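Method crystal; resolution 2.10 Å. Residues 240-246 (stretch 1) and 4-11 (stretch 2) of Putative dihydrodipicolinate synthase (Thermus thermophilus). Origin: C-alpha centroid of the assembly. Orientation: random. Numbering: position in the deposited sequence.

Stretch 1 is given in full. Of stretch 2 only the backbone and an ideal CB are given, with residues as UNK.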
# COMPACT_ATOMS: atom_id res chain seq x y z
N LEU A 240 -6.80 23.56 -7.20
CA LEU A 240 -8.13 23.98 -6.77
C LEU A 240 -8.04 25.15 -5.80
O LEU A 240 -8.84 26.08 -5.87
CB LEU A 240 -8.88 22.81 -6.11
CG LEU A 240 -10.32 23.12 -5.66
CD1 LEU A 240 -11.12 23.66 -6.85
CD2 LEU A 240 -10.98 21.87 -5.10
N LEU A 241 -7.06 25.11 -4.90
CA LEU A 241 -6.87 26.18 -3.93
C LEU A 241 -6.60 27.51 -4.62
O LEU A 241 -7.22 28.53 -4.30
CB LEU A 241 -5.70 25.85 -2.99
CG LEU A 241 -5.30 26.96 -2.01
CD1 LEU A 241 -6.50 27.31 -1.13
CD2 LEU A 241 -4.12 26.50 -1.16
N LYS A 242 -5.67 27.51 -5.56
CA LYS A 242 -5.34 28.74 -6.27
C LYS A 242 -6.48 29.25 -7.14
O LYS A 242 -6.74 30.45 -7.19
CB LYS A 242 -4.08 28.54 -7.12
CG LYS A 242 -2.80 28.53 -6.29
CD LYS A 242 -1.55 28.55 -7.17
CE LYS A 242 -0.31 28.85 -6.34
NZ LYS A 242 0.91 28.94 -7.18
N GLN A 243 -7.18 28.33 -7.81
CA GLN A 243 -8.30 28.74 -8.65
C GLN A 243 -9.39 29.38 -7.80
O GLN A 243 -10.04 30.33 -8.23
CB GLN A 243 -8.85 27.54 -9.43
CG GLN A 243 -10.08 27.87 -10.27
CD GLN A 243 -10.43 26.77 -11.25
OE1 GLN A 243 -10.23 25.59 -10.97
NE2 GLN A 243 -10.99 27.16 -12.39
N ALA A 244 -9.59 28.85 -6.60
CA ALA A 244 -10.60 29.38 -5.68
C ALA A 244 -10.21 30.78 -5.23
O ALA A 244 -11.04 31.69 -5.20
CB ALA A 244 -10.75 28.46 -4.48
N LEU A 245 -8.95 30.96 -4.87
CA LEU A 245 -8.49 32.26 -4.43
C LEU A 245 -8.59 33.27 -5.57
O LEU A 245 -9.01 34.41 -5.35
CB LEU A 245 -7.05 32.18 -3.91
CG LEU A 245 -6.93 31.52 -2.54
CD1 LEU A 245 -5.48 31.18 -2.24
CD2 LEU A 245 -7.50 32.44 -1.47
N ARG A 246 -8.22 32.87 -6.79
CA ARG A 246 -8.32 33.78 -7.93
C ARG A 246 -9.78 34.15 -8.14
O ARG A 246 -10.11 35.31 -8.40
CB ARG A 246 -7.77 33.15 -9.21
CG ARG A 246 -6.26 32.88 -9.21
CD ARG A 246 -5.71 32.72 -10.63
NE ARG A 246 -6.40 31.67 -11.38
CZ ARG A 246 -6.19 30.36 -11.22
NH1 ARG A 246 -5.31 29.93 -10.32
NH2 ARG A 246 -6.87 29.49 -11.95
N UNK A 4 -3.29 29.65 7.94
CA UNK A 4 -3.45 29.07 6.61
C UNK A 4 -2.11 28.88 5.91
O UNK A 4 -1.18 29.66 6.11
CB UNK A 4 -4.36 29.95 5.76
N UNK A 5 -1.98 27.80 5.13
CA UNK A 5 -0.73 27.56 4.41
C UNK A 5 -0.93 28.34 3.10
O UNK A 5 -1.53 27.83 2.15
CB UNK A 5 -0.44 26.07 4.19
N UNK A 6 -0.45 29.58 3.06
CA UNK A 6 -0.65 30.39 1.86
C UNK A 6 0.11 29.87 0.64
O UNK A 6 1.26 29.44 0.73
CB UNK A 6 -0.23 31.83 2.14
N UNK A 7 -0.55 29.89 -0.52
CA UNK A 7 0.11 29.42 -1.74
C UNK A 7 1.15 30.43 -2.19
O UNK A 7 1.14 31.58 -1.75
CB UNK A 7 -0.91 29.18 -2.85
N UNK A 8 2.08 29.98 -3.04
CA UNK A 8 3.11 30.86 -3.57
C UNK A 8 2.73 31.11 -5.03
O UNK A 8 2.74 30.19 -5.85
CB UNK A 8 4.51 30.26 -3.43
N UNK A 9 2.38 32.36 -5.36
CA UNK A 9 1.98 32.76 -6.72
C UNK A 9 3.04 32.69 -7.81
O UNK A 9 4.18 33.09 -7.61
CB UNK A 9 1.46 34.20 -6.67
N UNK A 10 2.63 32.17 -8.96
CA UNK A 10 3.46 32.08 -10.16
C UNK A 10 2.52 32.60 -11.25
O UNK A 10 1.30 32.45 -11.13
CB UNK A 10 3.98 30.67 -10.43
N UNK A 11 3.05 33.24 -12.29
CA UNK A 11 2.17 33.67 -13.37
C UNK A 11 1.94 32.42 -14.20
O UNK A 11 2.43 31.35 -13.84
CB UNK A 11 2.76 34.82 -14.19

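Stretch 1 is one turn after another of a helix, held by bonds such as Leu245 N to Leu241 O at 3.0 Å. Toward stretch 2 it offers the methyl groups of Leu241 and Leu245 and, between them in sequence, the long side chain of Lys242, which ends in a charged amine.

At position 4 the ideal CB has nothing of the helix within 5.5 Å, so stretch 1 sets no preference. A phi of -101° is somewhat wide for proline but does not exclude it; the residue is Pro4.

Position 5 points its CB sideways, again beyond 5.5 Å of the helix, and many residues would fit. It is Pro5, whose backbone does the touching: its O lies 4.4 Å from Leu241 CD2, a loose contact.

Position 6 turns its CA-to-CB bond away, and the helix places no demand on it. The residue is Ile6, with chi1 in the p well.

Position 7 is the centre of the contact. Its CA is 7.1 Å from the CA of Lys242, and its CB points toward the helix, with the ideal atom 3.6 Å from Lys242 CE, 4.5 Å from Leu241 CD2 and 5.0 Å from Leu245 CD1. These neighbours are all carbon, so a compact apolar side chain suits: alanine, valine or proline, the last also allowed by a phi of -73°. It is Pro7. Its ring brings CG to 3.6 Å from Leu245 CD1 and CD to 4.3 Å from Leu241 CD2, while CB packs 3.7 Å from Lys242 CE.

At position 8 the CB points away, leaving the side chain free to be of many kinds, but the backbone carbonyl meets a donor: Lys242 NZ gives a hydrogen bond to its O at 2.6 Å. Any residue could supply that acceptor. The deposited one is Thr8, whose OG1 is bonded elsewhere in the structure.

Position 9 has a sideways CB 5.3 Å from Lys242 NZ, and phi of -66° permits proline among others. The residue is Pro9, its CA 4.0 Å from Lys242 NZ.

Position 10 also points sideways, its ideal CB 4.8 Å from Lys242 NZ. An acidic, polar or aromatic group could lie beside the charge. Phe10 takes chi1 of -67°, bringing CD2 to 3.6 Å from Lys242 NZ, with the amine oblique to the ring.

Position 11 is out of reach, so the helix cannot choose its residue, which is Asp11.

Stretch 2 4-11: PPIPTPFD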
# COMPACT_ATOMS: atom_id res chain seq x y z
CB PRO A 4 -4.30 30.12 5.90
CG PRO A 4 -3.67 31.39 6.40
CD PRO A 4 -3.49 31.11 7.90
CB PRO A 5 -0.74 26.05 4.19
CG PRO A 5 -2.19 25.74 4.04
CD PRO A 5 -2.83 26.59 5.13
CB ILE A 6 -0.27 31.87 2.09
CG1 ILE A 6 1.23 32.02 2.34
CG2 ILE A 6 -1.07 32.44 3.26
CD1 ILE A 6 1.70 33.46 2.33
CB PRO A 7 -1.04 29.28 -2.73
CG PRO A 7 -1.98 30.36 -2.29
CD PRO A 7 -1.96 30.24 -0.79
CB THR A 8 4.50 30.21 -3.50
OG1 THR A 8 4.81 29.93 -2.13
CG2 THR A 8 5.56 31.14 -4.07
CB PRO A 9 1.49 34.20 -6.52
CG PRO A 9 1.11 34.26 -5.07
CD PRO A 9 2.22 33.48 -4.42
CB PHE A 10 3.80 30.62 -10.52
CG PHE A 10 4.69 29.93 -9.52
CD1 PHE A 10 6.05 30.23 -9.45
CD2 PHE A 10 4.17 28.97 -8.66
CE1 PHE A 10 6.88 29.58 -8.53
CE2 PHE A 10 4.98 28.32 -7.73
CZ PHE A 10 6.34 28.63 -7.67
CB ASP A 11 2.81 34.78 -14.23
CG ASP A 11 4.17 34.39 -14.79
OD1 ASP A 11 4.38 33.21 -15.13
OD2 ASP A 11 5.03 35.29 -14.89
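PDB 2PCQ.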